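Side-chain contacts in glycosyl transferase family 8 (Streptococcus pneumoniae, PDB 5GVV), which transfers galactose from UDP-galactose to the terminal glucose of the already glycosylated serine-rich repeat protein PsrP, a manganese-dependent step in building its O-linked glycan: residues G113-T116 with D117-L121; N150-W153 with G154-I158; S191-D194 with Q195-F198. All coordinates share one frame; numbering follows the deposited sequence.

Contact 1. Residues G113-T116 with D117-L121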
loop_
_atom_site.group_PDB
_atom_site.type_symbol
_atom_site.label_atom_id
_atom_site.label_comp_id
_atom_site.label_asym_id
_atom_site.label_seq_id
_atom_site.Cartn_x
_atom_site.Cartn_y
_atom_site.Cartn_z
ATOM N N GLY A 113 12.591 -15.743 -10.987
ATOM C CA GLY A 113 13.641 -15.873 -11.983
ATOM C C GLY A 113 13.206 -15.599 -13.410
ATOM O O GLY A 113 12.078 -15.159 -13.659
ATOM N N ASP A 114 14.121 -15.853 -14.343
ATOM C CA ASP A 114 13.909 -15.622 -15.768
ATOM C C ASP A 114 12.779 -16.500 -16.294
ATOM O O ASP A 114 12.815 -17.719 -16.129
ATOM C CB ASP A 114 15.206 -15.947 -16.517
ATOM C CG ASP A 114 15.177 -15.538 -17.983
ATOM O OD1 ASP A 114 14.085 -15.335 -18.565
ATOM O OD2 ASP A 114 16.275 -15.436 -18.564
ATOM N N LEU A 115 11.789 -15.883 -16.940
ATOM C CA LEU A 115 10.647 -16.620 -17.492
ATOM C C LEU A 115 10.744 -16.848 -19.002
ATOM O O LEU A 115 9.733 -17.143 -19.647
ATOM C CB LEU A 115 9.334 -15.900 -17.174
ATOM C CG LEU A 115 8.964 -15.687 -15.708
ATOM C CD1 LEU A 115 7.627 -14.984 -15.581
ATOM C CD2 LEU A 115 8.940 -17.017 -14.957
ATOM N N THR A 116 11.950 -16.724 -19.555
ATOM C CA THR A 116 12.163 -16.825 -21.008
ATOM C C THR A 116 11.474 -18.037 -21.653
ATOM O O THR A 116 10.758 -17.892 -22.649
ATOM C CB THR A 116 13.666 -16.850 -21.362
ATOM O OG1 THR A 116 14.273 -15.605 -20.989
ATOM C CG2 THR A 116 13.862 -17.063 -22.851
ATOM N N ASP A 117 11.688 -19.216 -21.071
ATOM C CA ASP A 117 11.107 -20.464 -21.572
ATOM C C ASP A 117 9.580 -20.411 -21.602
ATOM O O ASP A 117 8.945 -21.022 -22.464
ATOM C CB ASP A 117 11.551 -21.649 -20.703
ATOM C CG ASP A 117 13.046 -21.897 -20.763
ATOM O OD1 ASP A 117 13.675 -21.487 -21.760
ATOM O OD2 ASP A 117 13.590 -22.515 -19.816
ATOM N N LEU A 118 8.996 -19.693 -20.647
ATOM C CA LEU A 118 7.545 -19.535 -20.575
ATOM C C LEU A 118 7.050 -18.554 -21.635
ATOM O O LEU A 118 6.030 -18.797 -22.289
ATOM C CB LEU A 118 7.124 -19.064 -19.179
ATOM C CG LEU A 118 5.654 -18.683 -18.996
ATOM C CD1 LEU A 118 4.748 -19.837 -19.377
ATOM C CD2 LEU A 118 5.373 -18.230 -17.568
ATOM N N PHE A 119 7.776 -17.451 -21.800
ATOM C CA PHE A 119 7.453 -16.445 -22.807
ATOM C C PHE A 119 7.490 -17.046 -24.215
ATOM O O PHE A 119 6.710 -16.658 -25.092
ATOM C CB PHE A 119 8.463 -15.295 -22.738
ATOM C CG PHE A 119 8.289 -14.385 -21.548
ATOM C CD1 PHE A 119 7.031 -13.922 -21.181
ATOM C CD2 PHE A 119 9.393 -13.978 -20.812
ATOM C CE1 PHE A 119 6.875 -13.072 -20.085
ATOM C CE2 PHE A 119 9.251 -13.130 -19.719
ATOM C CZ PHE A 119 7.989 -12.678 -19.355
ATOM N N GLU A 120 8.405 -17.989 -24.423
ATOM C CA GLU A 120 8.681 -18.523 -25.754
ATOM C C GLU A 120 7.939 -19.818 -26.061
ATOM O O GLU A 120 8.173 -20.433 -27.102
ATOM C CB GLU A 120 10.179 -18.776 -25.925
ATOM C CG GLU A 120 11.039 -17.526 -26.012
ATOM C CD GLU A 120 12.520 -17.857 -26.077
ATOM O OE1 GLU A 120 12.871 -19.047 -25.916
ATOM O OE2 GLU A 120 13.332 -16.929 -26.284
ATOM N N LEU A 121 7.070 -20.250 -25.152
ATOM C CA LEU A 121 6.326 -21.485 -25.367
ATOM C C LEU A 121 5.434 -21.351 -26.595
ATOM O O LEU A 121 4.801 -20.312 -26.795
ATOM C CB LEU A 121 5.493 -21.846 -24.135
ATOM C CG LEU A 121 4.643 -23.112 -24.261
ATOM C CD1 LEU A 121 5.516 -24.316 -24.564
ATOM C CD2 LEU A 121 3.829 -23.357 -23.009
HETATM O O HOH W 1 12.513 -19.675 -18.030
#

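Contact 2. Residues N150-W153 with G154-I158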
loop_
_atom_site.group_PDB
_atom_site.type_symbol
_atom_site.label_atom_id
_atom_site.label_comp_id
_atom_site.label_asym_id
_atom_site.label_seq_id
_atom_site.Cartn_x
_atom_site.Cartn_y
_atom_site.Cartn_z
ATOM N N ASN A 150 -3.830 -14.622 -27.527
ATOM C CA ASN A 150 -4.693 -13.442 -27.588
ATOM C C ASN A 150 -5.436 -13.259 -28.916
ATOM O O ASN A 150 -6.574 -12.783 -28.940
ATOM C CB ASN A 150 -3.895 -12.180 -27.258
ATOM C CG ASN A 150 -4.789 -11.013 -26.884
ATOM O OD1 ASN A 150 -5.826 -11.201 -26.253
ATOM N ND2 ASN A 150 -4.402 -9.806 -27.282
ATOM N N LYS A 151 -4.793 -13.630 -30.017
ATOM C CA LYS A 151 -5.414 -13.508 -31.332
ATOM C C LYS A 151 -6.662 -14.387 -31.419
ATOM O O LYS A 151 -7.726 -13.935 -31.856
ATOM C CB LYS A 151 -4.416 -13.884 -32.426
ATOM C CG LYS A 151 -4.927 -13.653 -33.847
ATOM C CD LYS A 151 -3.972 -14.249 -34.878
ATOM C CE LYS A 151 -4.727 -14.858 -36.056
ATOM N NZ LYS A 151 -3.837 -15.641 -36.967
ATOM N N LYS A 152 -6.520 -15.637 -30.985
ATOM C CA LYS A 152 -7.626 -16.590 -30.972
ATOM C C LYS A 152 -8.768 -16.136 -30.062
ATOM O O LYS A 152 -9.943 -16.289 -30.404
ATOM C CB LYS A 152 -7.131 -17.966 -30.520
ATOM C CG LYS A 152 -6.473 -18.801 -31.607
ATOM C CD LYS A 152 -7.393 -19.927 -32.054
ATOM C CE LYS A 152 -8.007 -20.645 -30.861
ATOM N NZ LYS A 152 -8.898 -21.775 -31.262
ATOM N N TRP A 153 -8.409 -15.593 -28.900
ATOM C CA TRP A 153 -9.378 -15.028 -27.963
ATOM C C TRP A 153 -10.183 -13.899 -28.606
ATOM O O TRP A 153 -11.356 -13.693 -28.277
ATOM C CB TRP A 153 -8.664 -14.510 -26.712
ATOM C CG TRP A 153 -8.243 -15.590 -25.756
ATOM C CD1 TRP A 153 -7.573 -16.741 -26.058
ATOM C CD2 TRP A 153 -8.446 -15.608 -24.337
ATOM N NE1 TRP A 153 -7.359 -17.479 -24.915
ATOM C CE2 TRP A 153 -7.886 -16.802 -23.845
ATOM C CE3 TRP A 153 -9.054 -14.731 -23.434
ATOM C CZ2 TRP A 153 -7.910 -17.138 -22.490
ATOM C CZ3 TRP A 153 -9.080 -15.070 -22.090
ATOM C CH2 TRP A 153 -8.513 -16.260 -21.633
ATOM N N GLY A 154 -9.548 -13.168 -29.520
ATOM C CA GLY A 154 -10.212 -12.085 -30.223
ATOM C C GLY A 154 -11.240 -12.574 -31.227
ATOM O O GLY A 154 -12.376 -12.097 -31.243
ATOM N N SER A 155 -10.845 -13.535 -32.057
ATOM C CA SER A 155 -11.695 -14.026 -33.141
ATOM C C SER A 155 -12.810 -14.957 -32.675
ATOM O O SER A 155 -13.910 -14.937 -33.227
ATOM C CB SER A 155 -10.851 -14.714 -34.215
ATOM O OG SER A 155 -9.555 -15.021 -33.734
ATOM N N GLU A 156 -12.528 -15.769 -31.662
ATOM C CA GLU A 156 -13.518 -16.711 -31.155
ATOM C C GLU A 156 -14.481 -16.023 -30.188
ATOM O O GLU A 156 -15.348 -16.675 -29.610
ATOM C CB GLU A 156 -12.824 -17.888 -30.465
ATOM C CG GLU A 156 -13.507 -19.235 -30.660
ATOM C CD GLU A 156 -13.433 -19.716 -32.095
ATOM O OE1 GLU A 156 -12.313 -20.007 -32.570
ATOM O OE2 GLU A 156 -14.495 -19.793 -32.750
ATOM N N THR A 157 -14.338 -14.707 -30.034
ATOM C CA THR A 157 -15.149 -13.915 -29.095
ATOM C C THR A 157 -15.239 -14.530 -27.695
ATOM O O THR A 157 -16.328 -14.692 -27.140
ATOM C CB THR A 157 -16.579 -13.611 -29.633
ATOM O OG1 THR A 157 -17.036 -14.680 -30.473
ATOM C CG2 THR A 157 -16.588 -12.314 -30.428
ATOM N N ILE A 158 -14.084 -14.857 -27.128
ATOM C CA ILE A 158 -14.022 -15.546 -25.843
ATOM C C ILE A 158 -14.525 -14.685 -24.682
ATOM O O ILE A 158 -15.137 -15.201 -23.739
ATOM C CB ILE A 158 -12.593 -16.055 -25.553
ATOM C CG1 ILE A 158 -12.135 -17.000 -26.667
ATOM C CG2 ILE A 158 -12.527 -16.761 -24.207
ATOM C CD1 ILE A 158 -13.025 -18.220 -26.826
#

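Contact 3. Residues S191-D194 with Q195-F198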
loop_
_atom_site.group_PDB
_atom_site.type_symbol
_atom_site.label_atom_id
_atom_site.label_comp_id
_atom_site.label_asym_id
_atom_site.label_seq_id
_atom_site.Cartn_x
_atom_site.Cartn_y
_atom_site.Cartn_z
ATOM N N SER A 191 -0.154 -27.667 -21.326
ATOM C CA SER A 191 0.234 -27.792 -19.924
ATOM C C SER A 191 1.539 -27.068 -19.593
ATOM O O SER A 191 2.506 -27.129 -20.358
ATOM C CB SER A 191 0.354 -29.267 -19.524
ATOM O OG SER A 191 -0.916 -29.872 -19.375
ATOM N N LEU A 192 1.556 -26.382 -18.453
ATOM C CA LEU A 192 2.786 -25.816 -17.914
ATOM C C LEU A 192 3.244 -26.666 -16.741
ATOM O O LEU A 192 2.412 -27.256 -16.043
ATOM C CB LEU A 192 2.553 -24.390 -17.424
ATOM C CG LEU A 192 2.134 -23.341 -18.445
ATOM C CD1 LEU A 192 1.805 -22.026 -17.752
ATOM C CD2 LEU A 192 3.226 -23.143 -19.469
ATOM N N GLU A 193 4.555 -26.734 -16.523
ATOM C CA GLU A 193 5.100 -27.410 -15.346
ATOM C C GLU A 193 4.611 -26.716 -14.076
ATOM O O GLU A 193 4.272 -25.524 -14.106
ATOM C CB GLU A 193 6.632 -27.402 -15.380
ATOM C CG GLU A 193 7.250 -28.245 -16.491
ATOM C CD GLU A 193 8.322 -27.492 -17.263
ATOM O OE1 GLU A 193 9.410 -27.247 -16.693
ATOM O OE2 GLU A 193 8.075 -27.138 -18.438
ATOM N N ASP A 194 4.567 -27.453 -12.967
ATOM C CA ASP A 194 4.094 -26.892 -11.703
ATOM C C ASP A 194 4.906 -25.669 -11.275
ATOM O O ASP A 194 4.377 -24.759 -10.633
ATOM C CB ASP A 194 4.128 -27.947 -10.587
ATOM C CG ASP A 194 3.084 -29.035 -10.767
ATOM O OD1 ASP A 194 2.035 -28.769 -11.390
ATOM O OD2 ASP A 194 3.311 -30.161 -10.269
ATOM N N GLN A 195 6.185 -25.638 -11.641
ATOM C CA GLN A 195 7.064 -24.555 -11.194
ATOM C C GLN A 195 6.720 -23.196 -11.820
ATOM O O GLN A 195 7.222 -22.158 -11.375
ATOM C CB GLN A 195 8.538 -24.899 -11.445
ATOM C CG GLN A 195 9.048 -24.532 -12.842
ATOM C CD GLN A 195 10.543 -24.238 -12.847
ATOM O OE1 GLN A 195 11.075 -23.665 -11.892
ATOM N NE2 GLN A 195 11.224 -24.620 -13.929
ATOM N N TYR A 196 5.866 -23.199 -12.837
ATOM C CA TYR A 196 5.446 -21.949 -13.476
ATOM C C TYR A 196 4.136 -21.429 -12.885
ATOM O O TYR A 196 3.614 -20.387 -13.301
ATOM C CB TYR A 196 5.334 -22.134 -14.986
ATOM C CG TYR A 196 6.676 -22.188 -15.676
ATOM C CD1 TYR A 196 7.488 -21.066 -15.721
ATOM C CD2 TYR A 196 7.125 -23.353 -16.287
ATOM C CE1 TYR A 196 8.709 -21.096 -16.349
ATOM C CE2 TYR A 196 8.350 -23.395 -16.919
ATOM C CZ TYR A 196 9.136 -22.260 -16.947
ATOM O OH TYR A 196 10.360 -22.283 -17.576
ATOM N N ASN A 197 3.621 -22.173 -11.914
ATOM C CA ASN A 197 2.478 -21.761 -11.106
ATOM C C ASN A 197 2.460 -22.659 -9.876
ATOM O O ASN A 197 1.596 -23.533 -9.743
ATOM C CB ASN A 197 1.173 -21.908 -11.888
ATOM C CG ASN A 197 -0.012 -21.255 -11.189
ATOM O OD1 ASN A 197 0.052 -20.905 -10.008
ATOM N ND2 ASN A 197 -1.107 -21.113 -11.915
ATOM N N PHE A 198 3.431 -22.453 -8.992
ATOM C CA PHE A 198 3.629 -23.332 -7.846
ATOM C C PHE A 198 2.761 -22.842 -6.696
ATOM O O PHE A 198 3.074 -21.833 -6.038
ATOM C CB PHE A 198 5.105 -23.349 -7.450
ATOM C CG PHE A 198 5.483 -24.476 -6.519
ATOM C CD1 PHE A 198 5.320 -24.345 -5.146
ATOM C CD2 PHE A 198 6.003 -25.665 -7.022
ATOM C CE1 PHE A 198 5.669 -25.384 -4.284
ATOM C CE2 PHE A 198 6.358 -26.705 -6.168
ATOM C CZ PHE A 198 6.190 -26.559 -4.798
#

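Contact 1. Residues G113-T116 with D117-L121
Leu-115 and Phe-119 meet at the start of the short helix 116-119, where Leu-115 is the N-cap residue and an Asx turn made by Asp-114 leads the chain in. The packed side is apolar. CB of Leu-115 stands over the Phe-119 ring off-centre, 4.2 Å from its centroid in a CH-pi contact, and comes closest to CE2 at 3.8 Å. Phe-119 has CG anti to its carbonyl carbon (chi1 -74°), which swings the ring back along the helix to Leu-115. The backbone under this pair is gripped by the bond from Phe-119 N to Leu-115 O, 2.9 Å and fairly straight at 163°; Leu-118 N adds a weak bond to the same oxygen. Beyond the segments, Leu-103 and Val-8 of the central sheet pack on Phe-119.

The solvent side is looser. Thr-116 and Glu-120 run side by side, the methyl CG2 of Thr-116 lying 3.5 Å from OE2 of Glu-120, while the backbone below is tied by Glu-120 N to Thr-116 O. A water bridges the entry to the helix, donating to Asp-114 O and accepting from Asp-117 N. In the Asx turn itself, Thr-116 N reaches Asp-114 OD1 at 2.7 Å, approaching from above the carboxylate plane, 38° out of it.

Contact 2. Residues N150-W153 with G154-I158
The indole of Trp-153 has CG2 of Ile-158, the residue after the Schellman turn that closes helix 150-155, over one face, toward the rim and 4.1 Å from CE3. The two side chains cross at about a right angle. At the indole edge NE1 is bonded to Tyr-127 O, and the ring also meets that of Phe-185 with the planes about 35° apart. Ile-158 has CG2 anti to its backbone N (chi1 -58° for CG1), which turns this methyl to the indole while CG1 settles 3.6 Å from Trp-153 CA.

Thr-157, with positive phi, makes the reversal possible. Ile-158 N returns to Trp-153 O at 3.2 Å, nearly straight and in the carbonyl plane; the inner bond, Thr-157 N to Gly-154 O, is weak.

On the outer side Lys-152 and Glu-156 lie alongside each other, but NZ and OE1 stay 4.1 Å apart, beyond a salt bridge; Lys-152 also makes a cation-pi contact with Tyr-127. Lys-151 O takes two donors from one residue: Ser-155 N in the carbonyl plane, and Ser-155 OG at 2.8 Å, tilted 33° from that plane.

Contact 3. Residues S191-D194 with Q195-F198
Glu-193 and Tyr-196 run side by side round a tight turn, pointing the same way, and the glutamate can be followed outward atom by atom. Its CB starts 4.2 Å from Tyr-196 CD2. CG, anti to the carbonyl carbon (chi1 -67°), carries the chain along the tyrosine, and a bend at chi2 then sets the carboxylate beside the far part of the ring. There CD lies 4.1 Å from CE2, and OE1 and OE2 are each 4.0 Å from that same carbon. Carboxylate and ring planes stand 83° apart, so the acid is turned almost square to the tyrosine; this is van der Waals packing, with the glutamate on the exposed side of the turn.

The tyrosine has other neighbours. CG of Gln-195 sits over one face of its ring toward the rim. On the buried side, Leu-192 CB lies 4.3 Å from Tyr-196 CB. Beneath the side chains, Tyr-196 N bonds to Glu-193 O at 3.1 Å and Asn-197 N to Asp-194 O at 3.0 Å. Both donors approach from well above the carbonyl plane, in keeping with the tight winding here.

Asp-194 turns its carboxylate away to a salt bridge with Arg-132, and Phe-198 meets Phe-135 edge-to-face. Asn-197 uses both ends of its amide: ND2 bonds to Asn-142 OD1 and OD1 to ND1 of His-227, a manganese ligand. By holding that imidazole, Asn-197 acts in the second shell and probably helps to orient it toward the metal. The successive i to i+3 bonds make a 3-10 turn following edge strand 189-192, and through Asn-197 it backs the manganese and UDP site of this GT-A glycosyltransferase.

In the fold
Contacts 1 and 3 are direct neighbours, their centres 12 Å apart. Leu-118 CD1 and Leu-192 CD2 approach to 3.6 Å, and Asp-117 CB lies 3.4 Å from Tyr-196 OH, so helix 116-119 packs on strand 189-192 and the turn after it. Contact 2 stands apart, its centre about 23 Å from that of contact 1 and about 24 Å from that of contact 3, where helix 150-155 follows the sheet strand 145-149. Contact 3 comes nearest the active site: the side chain of Asn-197 is about 7 Å from the manganese and about 8 Å from UDP. The side chain of Trp-153 in contact 2 is about 14 Å from UDP, and that of Leu-118 in contact 1 about 11 Å from that of His-227.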